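Local coordinates for protein V-type ATP synthase alpha chain (Nanoarchaeum equitans Kin4-M, PDB 5BN3) that is the alpha chain (subunit A) of a V-type ATP synthase, a nucleotide-binding P-loop protein of the ATP synthase alpha/beta family, with bound ADP and magnesium in this crystal, at residues L67-G72 with A302-Y307; K112-I117 with G133-N138; G139-I144 with Q311-V316; F162-T167 with K177-W182. One frame throughout, in Å; residues are numbered along the deposited sequence.

Interaction 1 of 4, residues L67-G72 with A302-Y307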
loop_
_atom_site.group_PDB
_atom_site.type_symbol
_atom_site.label_atom_id
_atom_site.label_comp_id
_atom_site.label_asym_id
_atom_site.label_seq_id
_atom_site.Cartn_x
_atom_site.Cartn_y
_atom_site.Cartn_z
ATOM N N LEU A 67 -20.051 16.682 -31.957
ATOM C CA LEU A 67 -19.209 15.709 -32.647
ATOM C C LEU A 67 -20.079 14.627 -33.282
ATOM O O LEU A 67 -20.812 13.924 -32.584
ATOM C CB LEU A 67 -18.209 15.091 -31.665
ATOM C CG LEU A 67 -16.887 14.545 -32.213
ATOM C CD1 LEU A 67 -16.182 15.608 -33.024
ATOM C CD2 LEU A 67 -15.985 14.071 -31.081
ATOM N N THR A 68 -20.002 14.497 -34.604
ATOM C CA THR A 68 -20.870 13.574 -35.332
ATOM C C THR A 68 -20.111 12.571 -36.196
ATOM O O THR A 68 -18.917 12.730 -36.455
ATOM C CB THR A 68 -21.862 14.328 -36.244
ATOM O OG1 THR A 68 -21.143 14.976 -37.301
ATOM C CG2 THR A 68 -22.641 15.367 -35.452
ATOM N N ILE A 69 -20.827 11.541 -36.638
ATOM C CA ILE A 69 -20.305 10.579 -37.601
ATOM C C ILE A 69 -21.291 10.438 -38.758
ATOM O O ILE A 69 -22.508 10.456 -38.551
ATOM C CB ILE A 69 -20.055 9.198 -36.949
ATOM C CG1 ILE A 69 -19.548 8.189 -37.982
ATOM C CG2 ILE A 69 -21.322 8.671 -36.294
ATOM C CD1 ILE A 69 -18.238 8.585 -38.625
ATOM N N GLU A 70 -20.767 10.329 -39.976
ATOM C CA GLU A 70 -21.609 10.086 -41.141
ATOM C C GLU A 70 -21.984 8.612 -41.209
ATOM O O GLU A 70 -21.112 7.740 -41.225
ATOM C CB GLU A 70 -20.890 10.505 -42.427
ATOM C CG GLU A 70 -20.733 12.012 -42.595
ATOM C CD GLU A 70 -19.887 12.379 -43.800
ATOM O OE1 GLU A 70 -19.462 11.463 -44.537
ATOM O OE2 GLU A 70 -19.639 13.585 -44.008
ATOM N N LEU A 71 -23.284 8.338 -41.248
ATOM C CA LEU A 71 -23.779 6.967 -41.294
ATOM C C LEU A 71 -24.416 6.669 -42.648
ATOM O O LEU A 71 -25.465 7.220 -42.979
ATOM C CB LEU A 71 -24.801 6.742 -40.180
ATOM C CG LEU A 71 -24.301 7.017 -38.759
ATOM C CD1 LEU A 71 -25.453 7.024 -37.767
ATOM C CD2 LEU A 71 -23.267 5.981 -38.365
ATOM N N GLY A 72 -23.780 5.794 -43.422
ATOM C CA GLY A 72 -24.290 5.400 -44.724
ATOM C C GLY A 72 -23.326 4.468 -45.431
ATOM O O GLY A 72 -22.371 3.985 -44.817
ATOM N N ALA A 302 -19.500 2.611 -31.183
ATOM C CA ALA A 302 -20.789 2.276 -30.598
ATOM C C ALA A 302 -21.925 2.831 -31.450
ATOM O O ALA A 302 -22.924 2.151 -31.686
ATOM C CB ALA A 302 -20.877 2.814 -29.182
ATOM N N THR A 303 -21.771 4.075 -31.896
ATOM C CA THR A 303 -22.784 4.735 -32.720
ATOM C C THR A 303 -22.996 4.018 -34.050
ATOM O O THR A 303 -24.135 3.808 -34.477
ATOM C CB THR A 303 -22.406 6.206 -32.987
ATOM O OG1 THR A 303 -22.341 6.911 -31.742
ATOM C CG2 THR A 303 -23.443 6.867 -33.878
ATOM N N ILE A 304 -21.898 3.651 -34.705
ATOM C CA ILE A 304 -21.963 2.894 -35.951
ATOM C C ILE A 304 -22.610 1.529 -35.703
ATOM O O ILE A 304 -23.386 1.041 -36.529
ATOM C CB ILE A 304 -20.557 2.727 -36.569
ATOM C CG1 ILE A 304 -19.997 4.092 -36.984
ATOM C CG2 ILE A 304 -20.597 1.786 -37.758
ATOM C CD1 ILE A 304 -18.560 4.044 -37.490
ATOM N N GLY A 305 -22.303 0.923 -34.558
ATOM C CA GLY A 305 -22.912 -0.341 -34.174
ATOM C C GLY A 305 -24.414 -0.234 -34.020
ATOM O O GLY A 305 -25.157 -1.108 -34.474
ATOM N N GLU A 306 -24.858 0.840 -33.373
ATOM C CA GLU A 306 -26.281 1.096 -33.197
ATOM C C GLU A 306 -26.955 1.315 -34.545
ATOM O O GLU A 306 -28.096 0.905 -34.746
ATOM C CB GLU A 306 -26.494 2.332 -32.319
ATOM C CG GLU A 306 -26.145 2.152 -30.852
ATOM C CD GLU A 306 -26.320 3.437 -30.068
ATOM O OE1 GLU A 306 -26.049 4.519 -30.634
ATOM O OE2 GLU A 306 -26.735 3.370 -28.892
ATOM N N TYR A 307 -26.242 1.973 -35.455
ATOM C CA TYR A 307 -26.765 2.283 -36.784
ATOM C C TYR A 307 -27.120 1.025 -37.568
ATOM O O TYR A 307 -28.190 0.937 -38.169
ATOM C CB TYR A 307 -25.755 3.137 -37.562
ATOM C CG TYR A 307 -26.081 3.326 -39.027
ATOM C CD1 TYR A 307 -27.192 4.057 -39.425
ATOM C CD2 TYR A 307 -25.264 2.791 -40.013
ATOM C CE1 TYR A 307 -27.487 4.237 -40.766
ATOM C CE2 TYR A 307 -25.552 2.965 -41.354
ATOM C CZ TYR A 307 -26.663 3.689 -41.723
ATOM O OH TYR A 307 -26.949 3.864 -43.056
#
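The ring of Tyr307 receives Leu71 on one face: CB of Leu71 sits 3.6 Å from the ring centroid, only 8° off the normal, a CH-pi contact over the centre of the ring. The two side chains slide past each other in opposite directions, which brings both methyls of Leu71 back to CB of Tyr307 while the phenol end passes the backbone, Tyr307 OH lying 3.5 Å from Gly72 CA. The hydroxyl itself is bonded to NE2 of His142. Beyond the ring the contact is aliphatic. Leu71 CD2 meets Ile304 CG1 at 4.0 Å, and Ile69 CG2 meets Thr303 CG2 at 3.7 Å; Thr303 OG1 bonds back to Tyr299 O. All six touching residues are buried. The axes of strand 68-71 and helix segment 302-307 approach to 9.6 Å and cross at -33°. This is a strand packed on a helix: strand 68-71, paired with 180-183, lies against helix 293-309 of the P-loop nucleotide-binding domain.

Interaction 2 of 4, residues K112-I117 with G133-N138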
loop_
_atom_site.group_PDB
_atom_site.type_symbol
_atom_site.label_atom_id
_atom_site.label_comp_id
_atom_site.label_asym_id
_atom_site.label_seq_id
_atom_site.Cartn_x
_atom_site.Cartn_y
_atom_site.Cartn_z
ATOM N N LYS A 112 -17.690 7.566 -55.007
ATOM C CA LYS A 112 -18.194 6.208 -55.206
ATOM C C LYS A 112 -19.666 6.224 -55.622
ATOM O O LYS A 112 -20.484 6.924 -55.018
ATOM C CB LYS A 112 -18.021 5.388 -53.925
ATOM C CG LYS A 112 -18.792 4.082 -53.906
ATOM C CD LYS A 112 -18.093 2.979 -54.686
ATOM C CE LYS A 112 -18.943 1.713 -54.697
ATOM N NZ LYS A 112 -18.228 0.551 -55.304
ATOM N N VAL A 113 -19.996 5.463 -56.662
ATOM C CA VAL A 113 -21.362 5.428 -57.177
ATOM C C VAL A 113 -22.126 4.215 -56.652
ATOM O O VAL A 113 -21.728 3.073 -56.880
ATOM C CB VAL A 113 -21.386 5.427 -58.720
ATOM C CG1 VAL A 113 -22.810 5.303 -59.223
ATOM C CG2 VAL A 113 -20.750 6.701 -59.261
ATOM N N TRP A 114 -23.226 4.472 -55.952
ATOM C CA TRP A 114 -24.027 3.402 -55.365
ATOM C C TRP A 114 -25.306 3.155 -56.153
ATOM O O TRP A 114 -25.820 4.062 -56.806
ATOM C CB TRP A 114 -24.386 3.753 -53.920
ATOM C CG TRP A 114 -23.190 3.999 -53.060
ATOM C CD1 TRP A 114 -22.691 5.205 -52.665
ATOM C CD2 TRP A 114 -22.333 3.003 -52.495
ATOM N NE1 TRP A 114 -21.576 5.020 -51.884
ATOM C CE2 TRP A 114 -21.337 3.675 -51.761
ATOM C CE3 TRP A 114 -22.317 1.607 -52.532
ATOM C CZ2 TRP A 114 -20.331 2.995 -51.072
ATOM C CZ3 TRP A 114 -21.324 0.936 -51.852
ATOM C CH2 TRP A 114 -20.343 1.628 -51.133
ATOM N N GLU A 115 -25.826 1.933 -56.087
ATOM C CA GLU A 115 -27.123 1.636 -56.691
ATOM C C GLU A 115 -28.205 1.558 -55.617
ATOM O O GLU A 115 -28.212 0.641 -54.792
ATOM C CB GLU A 115 -27.080 0.336 -57.502
ATOM C CG GLU A 115 -28.392 0.023 -58.213
ATOM C CD GLU A 115 -28.246 -1.041 -59.283
ATOM O OE1 GLU A 115 -28.328 -0.693 -60.482
ATOM O OE2 GLU A 115 -28.064 -2.224 -58.931
ATOM N N PHE A 116 -29.114 2.528 -55.635
ATOM C CA PHE A 116 -30.186 2.611 -54.651
ATOM C C PHE A 116 -31.493 2.021 -55.182
ATOM O O PHE A 116 -32.006 2.454 -56.216
ATOM C CB PHE A 116 -30.391 4.072 -54.237
ATOM C CG PHE A 116 -31.549 4.286 -53.310
ATOM C CD1 PHE A 116 -31.493 3.847 -51.997
ATOM C CD2 PHE A 116 -32.689 4.944 -53.747
ATOM C CE1 PHE A 116 -32.555 4.049 -51.137
ATOM C CE2 PHE A 116 -33.758 5.151 -52.892
ATOM C CZ PHE A 116 -33.691 4.703 -51.584
ATOM N N ILE A 117 -32.023 1.028 -54.472
ATOM C CA ILE A 117 -33.298 0.410 -54.825
ATOM C C ILE A 117 -34.351 0.766 -53.774
ATOM O O ILE A 117 -34.263 0.317 -52.629
ATOM C CB ILE A 117 -33.163 -1.126 -54.923
ATOM C CG1 ILE A 117 -32.110 -1.511 -55.969
ATOM C CG2 ILE A 117 -34.504 -1.762 -55.250
ATOM C CD1 ILE A 117 -31.811 -2.999 -56.025
ATOM N N GLY A 133 -35.134 2.290 -48.619
ATOM C CA GLY A 133 -34.585 1.517 -49.721
ATOM C C GLY A 133 -33.323 0.767 -49.332
ATOM O O GLY A 133 -32.909 0.805 -48.173
ATOM N N THR A 134 -32.709 0.084 -50.296
ATOM C CA THR A 134 -31.489 -0.676 -50.031
ATOM C C THR A 134 -30.362 -0.341 -51.004
ATOM O O THR A 134 -30.605 0.074 -52.139
ATOM C CB THR A 134 -31.734 -2.203 -50.055
ATOM O OG1 THR A 134 -32.262 -2.588 -51.330
ATOM C CG2 THR A 134 -32.706 -2.613 -48.962
ATOM N N VAL A 135 -29.128 -0.526 -50.544
ATOM C CA VAL A 135 -27.945 -0.363 -51.382
ATOM C C VAL A 135 -27.054 -1.592 -51.237
ATOM O O VAL A 135 -26.715 -1.986 -50.121
ATOM C CB VAL A 135 -27.141 0.888 -50.977
ATOM C CG1 VAL A 135 -25.796 0.910 -51.678
ATOM C CG2 VAL A 135 -27.917 2.149 -51.299
ATOM N N ASN A 136 -26.681 -2.210 -52.352
ATOM C CA ASN A 136 -25.716 -3.301 -52.290
ATOM C C ASN A 136 -24.314 -2.762 -52.045
ATOM O O ASN A 136 -23.745 -2.075 -52.894
ATOM C CB ASN A 136 -25.741 -4.150 -53.563
ATOM C CG ASN A 136 -24.705 -5.263 -53.540
ATOM O OD1 ASN A 136 -24.930 -6.325 -52.958
ATOM N ND2 ASN A 136 -23.563 -5.023 -54.176
ATOM N N GLU A 137 -23.762 -3.065 -50.874
ATOM C CA GLU A 137 -22.403 -2.654 -50.546
ATOM C C GLU A 137 -21.492 -3.879 -50.574
ATOM O O GLU A 137 -21.244 -4.504 -49.542
ATOM C CB GLU A 137 -22.368 -1.969 -49.176
ATOM C CG GLU A 137 -21.072 -1.223 -48.875
ATOM C CD GLU A 137 -21.190 -0.317 -47.663
ATOM O OE1 GLU A 137 -22.272 -0.291 -47.035
ATOM O OE2 GLU A 137 -20.204 0.377 -47.334
ATOM N N ASN A 138 -21.014 -4.216 -51.771
ATOM C CA ASN A 138 -20.157 -5.383 -52.003
ATOM C C ASN A 138 -20.680 -6.689 -51.402
ATOM O O ASN A 138 -19.936 -7.428 -50.757
ATOM C CB ASN A 138 -18.719 -5.108 -51.546
ATOM C CG ASN A 138 -18.035 -4.041 -52.384
ATOM O OD1 ASN A 138 -17.573 -4.309 -53.494
ATOM N ND2 ASN A 138 -17.960 -2.826 -51.852
HETATM O O HOH W 1 -24.509 -0.374 -54.961
#
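Trp114 and Val135 cross at about a right angle: CG1 of Val135 approaches CE3 of the indole at 3.6 Å. Farther along the same ring, Glu137 crosses at a slant, its CG 3.7 Å from Trp114 CZ3 and its carboxylate turned 72° from the indole plane; that carboxylate is bonded to His142 ND1 and Gly74 N. Lys112 CG lies over one face of the indole. Phe116 meets Val135 at about a right angle, CG2 of Val135 lying at the ring edge, 4.0 Å from CD1 of Phe116. Phe116 CE1 comes within 3.5 Å of Gly133 CA, where there is no side chain. Ile117 and Thr134 form an antiparallel hydrogen-bonded pair, with Ile117 N to Thr134 O at 2.9 Å and Thr134 N to Ile117 O at 2.8 Å. Toward Trp114 a water takes over, bridging Glu115 N and Asn136 O. Strands 114-118 and 131-137 are the inner two of an antiparallel sheet of the barrel-sandwich domain, flanked by 160-162 and 140-145.

Interaction 3 of 4, residues G139-I144 with Q311-V316; sequences GFEHRI and QGYSVV
A Schellman motif at Gly312, which ends helix 293-309, lies in a contact between the nucleotide-binding and barrel-sandwich domains. Tyr313, just beyond it, is held between two side chains. The guanidinium of Arg143 lies flat on one face, centres 4.2 Å apart and planes at 16°. Phe140 reaches toward the ring tip to tip, its CZ above the opposite face near the rim and 3.5 Å from Tyr313 CE2, the ring planes oblique at 44°. Tyr313 OH donates to Glu141 O; the modelled 2.5 Å is very short, and the exact length is doubtful. Arg143 is fixed in its plane at two points, NH1 to Gln311 O at 2.8 Å and NE to Glu141 OE1 at 2.9 Å, the latter a salt bridge meeting the anti side of the carboxylate. Arg143 N gives a 3.0 Å bond to Gln311 OE1, from well above the amide carbonyl plane. Strand 140-145, an outermost strand of its sheet within the chain, thus lies against the turn between helix 293-309 and strand 314-320, whose Val315 belongs to a magnesium site.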
loop_
_atom_site.group_PDB
_atom_site.type_symbol
_atom_site.label_atom_id
_atom_site.label_comp_id
_atom_site.label_asym_id
_atom_site.label_seq_id
_atom_site.Cartn_x
_atom_site.Cartn_y
_atom_site.Cartn_z
ATOM N N GLY A 139 -21.960 -6.969 -51.623
ATOM C CA GLY A 139 -22.558 -8.202 -51.145
ATOM C C GLY A 139 -23.418 -8.047 -49.904
ATOM O O GLY A 139 -24.164 -8.960 -49.548
ATOM N N PHE A 140 -23.314 -6.901 -49.240
ATOM C CA PHE A 140 -24.125 -6.635 -48.057
ATOM C C PHE A 140 -25.318 -5.748 -48.398
ATOM O O PHE A 140 -25.163 -4.709 -49.047
ATOM C CB PHE A 140 -23.281 -5.979 -46.962
ATOM C CG PHE A 140 -24.011 -5.800 -45.661
ATOM C CD1 PHE A 140 -24.086 -6.839 -44.748
ATOM C CD2 PHE A 140 -24.617 -4.592 -45.349
ATOM C CE1 PHE A 140 -24.757 -6.682 -43.548
ATOM C CE2 PHE A 140 -25.292 -4.427 -44.150
ATOM C CZ PHE A 140 -25.361 -5.474 -43.250
ATOM N N GLU A 141 -26.507 -6.154 -47.958
ATOM C CA GLU A 141 -27.704 -5.348 -48.169
ATOM C C GLU A 141 -27.779 -4.206 -47.154
ATOM O O GLU A 141 -28.340 -4.353 -46.066
ATOM C CB GLU A 141 -28.971 -6.207 -48.096
ATOM C CG GLU A 141 -30.255 -5.423 -48.339
ATOM C CD GLU A 141 -31.511 -6.243 -48.119
ATOM O OE1 GLU A 141 -32.231 -5.977 -47.133
ATOM O OE2 GLU A 141 -31.790 -7.144 -48.939
ATOM N N HIS A 142 -27.207 -3.064 -47.516
ATOM C CA HIS A 142 -27.252 -1.894 -46.650
ATOM C C HIS A 142 -28.637 -1.270 -46.718
ATOM O O HIS A 142 -29.097 -0.863 -47.788
ATOM C CB HIS A 142 -26.190 -0.879 -47.072
ATOM C CG HIS A 142 -25.908 0.168 -46.039
ATOM N ND1 HIS A 142 -24.625 0.535 -45.690
ATOM C CD2 HIS A 142 -26.735 0.932 -45.291
ATOM C CE1 HIS A 142 -24.677 1.476 -44.767
ATOM N NE2 HIS A 142 -25.943 1.739 -44.506
ATOM N N ARG A 143 -29.306 -1.203 -45.574
ATOM C CA ARG A 143 -30.644 -0.641 -45.513
ATOM C C ARG A 143 -30.604 0.846 -45.189
ATOM O O ARG A 143 -30.118 1.255 -44.133
ATOM C CB ARG A 143 -31.496 -1.417 -44.505
ATOM C CG ARG A 143 -31.790 -2.838 -44.975
ATOM C CD ARG A 143 -32.199 -3.762 -43.846
ATOM N NE ARG A 143 -32.309 -5.147 -44.308
ATOM C CZ ARG A 143 -32.443 -6.201 -43.508
ATOM N NH1 ARG A 143 -32.484 -6.042 -42.193
ATOM N NH2 ARG A 143 -32.530 -7.416 -44.025
ATOM N N ILE A 144 -31.099 1.652 -46.122
ATOM C CA ILE A 144 -31.122 3.096 -45.942
ATOM C C ILE A 144 -32.280 3.466 -45.026
ATOM O O ILE A 144 -33.437 3.487 -45.447
ATOM C CB ILE A 144 -31.245 3.834 -47.289
ATOM C CG1 ILE A 144 -30.211 3.292 -48.280
ATOM C CG2 ILE A 144 -31.077 5.336 -47.097
ATOM C CD1 ILE A 144 -28.768 3.396 -47.794
ATOM N N GLN A 311 -30.958 -1.183 -38.539
ATOM C CA GLN A 311 -31.374 -1.741 -39.822
ATOM C C GLN A 311 -31.947 -3.141 -39.640
ATOM O O GLN A 311 -32.381 -3.772 -40.603
ATOM C CB GLN A 311 -30.195 -1.786 -40.802
ATOM C CG GLN A 311 -29.601 -0.426 -41.142
ATOM C CD GLN A 311 -28.378 -0.525 -42.033
ATOM O OE1 GLN A 311 -28.241 -1.463 -42.823
ATOM N NE2 GLN A 311 -27.475 0.441 -41.905
ATOM N N GLY A 312 -31.943 -3.628 -38.403
ATOM C CA GLY A 312 -32.457 -4.955 -38.114
ATOM C C GLY A 312 -31.387 -6.015 -38.286
ATOM O O GLY A 312 -31.678 -7.159 -38.641
ATOM N N TYR A 313 -30.141 -5.631 -38.028
ATOM C CA TYR A 313 -29.021 -6.555 -38.147
ATOM C C TYR A 313 -28.412 -6.873 -36.784
ATOM O O TYR A 313 -28.637 -6.159 -35.804
ATOM C CB TYR A 313 -27.947 -5.979 -39.076
ATOM C CG TYR A 313 -28.301 -6.025 -40.549
ATOM C CD1 TYR A 313 -28.492 -7.236 -41.198
ATOM C CD2 TYR A 313 -28.410 -4.860 -41.293
ATOM C CE1 TYR A 313 -28.803 -7.285 -42.545
ATOM C CE2 TYR A 313 -28.722 -4.898 -42.643
ATOM C CZ TYR A 313 -28.916 -6.115 -43.261
ATOM O OH TYR A 313 -29.224 -6.167 -44.601
ATOM N N SER A 314 -27.643 -7.957 -36.727
ATOM C CA SER A 314 -26.889 -8.296 -35.527
ATOM C C SER A 314 -25.466 -7.779 -35.694
ATOM O O SER A 314 -24.835 -7.988 -36.734
ATOM C CB SER A 314 -26.888 -9.806 -35.286
ATOM O OG SER A 314 -26.196 -10.490 -36.312
ATOM N N VAL A 315 -24.975 -7.083 -34.673
ATOM C CA VAL A 315 -23.678 -6.425 -34.731
ATOM C C VAL A 315 -22.851 -6.819 -33.511
ATOM O O VAL A 315 -23.397 -7.018 -32.421
ATOM C CB VAL A 315 -23.844 -4.887 -34.740
ATOM C CG1 VAL A 315 -22.504 -4.192 -34.947
ATOM C CG2 VAL A 315 -24.819 -4.463 -35.818
ATOM N N VAL A 316 -21.542 -6.955 -33.699
ATOM C CA VAL A 316 -20.630 -7.099 -32.571
ATOM C C VAL A 316 -19.568 -6.006 -32.603
ATOM O O VAL A 316 -18.990 -5.719 -33.652
ATOM C CB VAL A 316 -19.978 -8.505 -32.505
ATOM C CG1 VAL A 316 -19.298 -8.846 -33.812
ATOM C CG2 VAL A 316 -18.986 -8.586 -31.351
#

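Interaction 4 of 4, residues F162-T167 with K177-W182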
loop_
_atom_site.group_PDB
_atom_site.type_symbol
_atom_site.label_atom_id
_atom_site.label_comp_id
_atom_site.label_asym_id
_atom_site.label_seq_id
_atom_site.Cartn_x
_atom_site.Cartn_y
_atom_site.Cartn_z
ATOM N N PHE A 162 -26.399 6.617 -57.649
ATOM C CA PHE A 162 -26.191 7.899 -56.982
ATOM C C PHE A 162 -24.893 7.907 -56.182
ATOM O O PHE A 162 -24.397 6.855 -55.778
ATOM C CB PHE A 162 -27.345 8.196 -56.018
ATOM C CG PHE A 162 -28.696 8.216 -56.667
ATOM C CD1 PHE A 162 -29.449 7.056 -56.763
ATOM C CD2 PHE A 162 -29.226 9.399 -57.162
ATOM C CE1 PHE A 162 -30.696 7.070 -57.353
ATOM C CE2 PHE A 162 -30.476 9.419 -57.753
ATOM C CZ PHE A 162 -31.211 8.254 -57.848
ATOM N N THR A 163 -24.349 9.100 -55.950
ATOM C CA THR A 163 -23.252 9.267 -54.998
ATOM C C THR A 163 -23.852 9.713 -53.670
ATOM O O THR A 163 -25.045 10.011 -53.599
ATOM C CB THR A 163 -22.191 10.276 -55.483
ATOM O OG1 THR A 163 -22.748 11.596 -55.510
ATOM C CG2 THR A 163 -21.697 9.905 -56.871
ATOM N N ILE A 164 -23.027 9.772 -52.628
ATOM C CA ILE A 164 -23.513 9.953 -51.259
ATOM C C ILE A 164 -24.216 11.293 -50.983
ATOM O O ILE A 164 -25.120 11.361 -50.148
ATOM C CB ILE A 164 -22.370 9.699 -50.231
ATOM C CG1 ILE A 164 -22.802 8.673 -49.184
ATOM C CG2 ILE A 164 -21.913 10.986 -49.564
ATOM C CD1 ILE A 164 -23.023 7.294 -49.749
ATOM N N GLU A 165 -23.824 12.345 -51.695
ATOM C CA GLU A 165 -24.365 13.678 -51.431
ATOM C C GLU A 165 -25.622 13.989 -52.239
ATOM O O GLU A 165 -26.184 15.078 -52.124
ATOM C CB GLU A 165 -23.301 14.753 -51.681
ATOM C CG GLU A 165 -22.307 14.950 -50.539
ATOM C CD GLU A 165 -22.830 15.868 -49.446
ATOM O OE1 GLU A 165 -24.063 15.954 -49.265
ATOM O OE2 GLU A 165 -22.002 16.511 -48.765
ATOM N N GLU A 166 -26.064 13.031 -53.047
ATOM C CA GLU A 166 -27.219 13.244 -53.916
ATOM C C GLU A 166 -28.550 12.922 -53.238
ATOM O O GLU A 166 -28.657 11.960 -52.475
ATOM C CB GLU A 166 -27.069 12.442 -55.214
ATOM C CG GLU A 166 -25.918 12.918 -56.087
ATOM C CD GLU A 166 -25.877 12.241 -57.441
ATOM O OE1 GLU A 166 -25.912 10.996 -57.489
ATOM O OE2 GLU A 166 -25.808 12.956 -58.462
ATOM N N THR A 167 -29.559 13.740 -53.528
ATOM C CA THR A 167 -30.912 13.531 -53.020
ATOM C C THR A 167 -31.533 12.287 -53.656
ATOM O O THR A 167 -31.534 12.144 -54.879
ATOM C CB THR A 167 -31.803 14.757 -53.316
ATOM O OG1 THR A 167 -31.213 15.929 -52.738
ATOM C CG2 THR A 167 -33.202 14.564 -52.749
ATOM N N LYS A 177 -30.849 11.896 -48.012
ATOM C CA LYS A 177 -29.641 11.356 -48.629
ATOM C C LYS A 177 -29.489 9.870 -48.340
ATOM O O LYS A 177 -30.330 9.273 -47.668
ATOM C CB LYS A 177 -28.396 12.105 -48.141
ATOM C CG LYS A 177 -28.064 13.363 -48.922
ATOM C CD LYS A 177 -29.049 14.489 -48.647
ATOM C CE LYS A 177 -28.725 15.715 -49.491
ATOM N NZ LYS A 177 -27.310 16.160 -49.334
ATOM N N LEU A 178 -28.417 9.279 -48.859
ATOM C CA LEU A 178 -28.076 7.893 -48.558
ATOM C C LEU A 178 -27.417 7.806 -47.185
ATOM O O LEU A 178 -27.201 6.715 -46.655
ATOM C CB LEU A 178 -27.141 7.323 -49.627
ATOM C CG LEU A 178 -27.762 7.000 -50.988
ATOM C CD1 LEU A 178 -26.698 6.603 -51.995
ATOM C CD2 LEU A 178 -28.777 5.889 -50.842
ATOM N N TYR A 179 -27.106 8.969 -46.617
ATOM C CA TYR A 179 -26.462 9.042 -45.309
ATOM C C TYR A 179 -27.086 10.125 -44.439
ATOM O O TYR A 179 -27.729 11.047 -44.946
ATOM C CB TYR A 179 -24.969 9.338 -45.471
ATOM C CG TYR A 179 -24.645 10.805 -45.670
ATOM C CD1 TYR A 179 -24.752 11.398 -46.920
ATOM C CD2 TYR A 179 -24.215 11.591 -44.609
ATOM C CE1 TYR A 179 -24.450 12.731 -47.105
ATOM C CE2 TYR A 179 -23.913 12.923 -44.785
ATOM C CZ TYR A 179 -24.031 13.487 -46.034
ATOM O OH TYR A 179 -23.728 14.815 -46.212
ATOM N N HIS A 180 -26.885 10.013 -43.130
ATOM C CA HIS A 180 -27.213 11.104 -42.216
ATOM C C HIS A 180 -26.171 11.203 -41.108
ATOM O O HIS A 180 -25.434 10.249 -40.850
ATOM C CB HIS A 180 -28.628 10.960 -41.639
ATOM C CG HIS A 180 -28.780 9.844 -40.650
ATOM N ND1 HIS A 180 -28.990 8.538 -41.028
ATOM C CD2 HIS A 180 -28.779 9.851 -39.294
ATOM C CE1 HIS A 180 -29.098 7.781 -39.948
ATOM N NE2 HIS A 180 -28.975 8.552 -38.885
ATOM N N GLU A 181 -26.097 12.368 -40.473
ATOM C CA GLU A 181 -25.132 12.596 -39.405
ATOM C C GLU A 181 -25.770 12.347 -38.046
ATOM O O GLU A 181 -26.962 12.595 -37.856
ATOM C CB GLU A 181 -24.590 14.026 -39.471
ATOM C CG GLU A 181 -23.743 14.319 -40.697
ATOM C CD GLU A 181 -23.165 15.721 -40.676
ATOM O OE1 GLU A 181 -23.817 16.622 -40.106
ATOM O OE2 GLU A 181 -22.058 15.922 -41.219
ATOM N N TRP A 182 -24.975 11.857 -37.099
ATOM C CA TRP A 182 -25.473 11.603 -35.755
ATOM C C TRP A 182 -24.409 11.887 -34.698
ATOM O O TRP A 182 -23.254 11.491 -34.856
ATOM C CB TRP A 182 -25.965 10.159 -35.632
ATOM C CG TRP A 182 -26.697 9.906 -34.363
ATOM C CD1 TRP A 182 -26.178 9.426 -33.197
ATOM C CD2 TRP A 182 -28.088 10.134 -34.121
ATOM N NE1 TRP A 182 -27.164 9.335 -32.244
ATOM C CE2 TRP A 182 -28.347 9.765 -32.787
ATOM C CE3 TRP A 182 -29.142 10.613 -34.904
ATOM C CZ2 TRP A 182 -29.617 9.859 -32.220
ATOM C CZ3 TRP A 182 -30.399 10.707 -34.342
ATOM C CH2 TRP A 182 -30.628 10.332 -33.013
HETATM O O HOH W 2 -27.330 10.241 -51.322
#
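Ile164 lies at the apolar centre, where a type I beta turn from Thr163 to Glu166 packs on the chain that leads into strand 180-183, in the barrel-sandwich domain. Its CD1 meets CB of Leu178 at 4.1 Å as the two side chains pass at a slant, and its CG2 meets CD1 of Tyr179 at 3.9 Å, there crossing at about a right angle. Trp114 of strand 114-118 touches both Ile164 and Leu178, so the cluster continues into the sheet. The Tyr179 ring turns an edge to the turn, with Ile164 O in its plane, 3.2 Å from CD1 of Tyr179. Farther out the contact becomes polar. A water accepts from Leu178 N and donates to Ile164 O, 2.7 Å away, linking the second segment to the turn. Within the turn, OE1 of Glu166 takes a bond from Thr163 N, met from above the carboxylate plane. Glu165, bent at chi2 (-83°), brings its carboxylate to the rim, standing at 85° to the phenol ring, and Tyr179 OH gives OE1 of Glu165 a weak bond. Lys177 bends at chi2 and chi4 to the same place: NZ makes a salt bridge with Glu165 OE1 at 3.3 Å and a hydrogen bond to Glu165 O at 3.2 Å, reaching this carbonyl from above its plane.

Read from the N terminus, the chain first lays down 67-72, whose partner, helix 293-309, comes some 230 residues later and closes interaction 1. Inside that long loop lie interaction 2, an antiparallel strand pairing of 112-117 with 133-138, and interaction 4, a short closure of 162-167 with 177-182. Interaction 3 opens at 139-144, encloses interaction 4, and crosses interaction 1, since its partner 311-316 follows the helix. Interactions 2 and 3 share a sheet through neighbouring strands 131-137 and 140-145. Interaction 3 ties the barrel-sandwich domain to the nucleotide-binding domain; interaction 1 sets the two-stranded sheet 68-71/180-183, which interaction 4 also reaches, on helix 293-309.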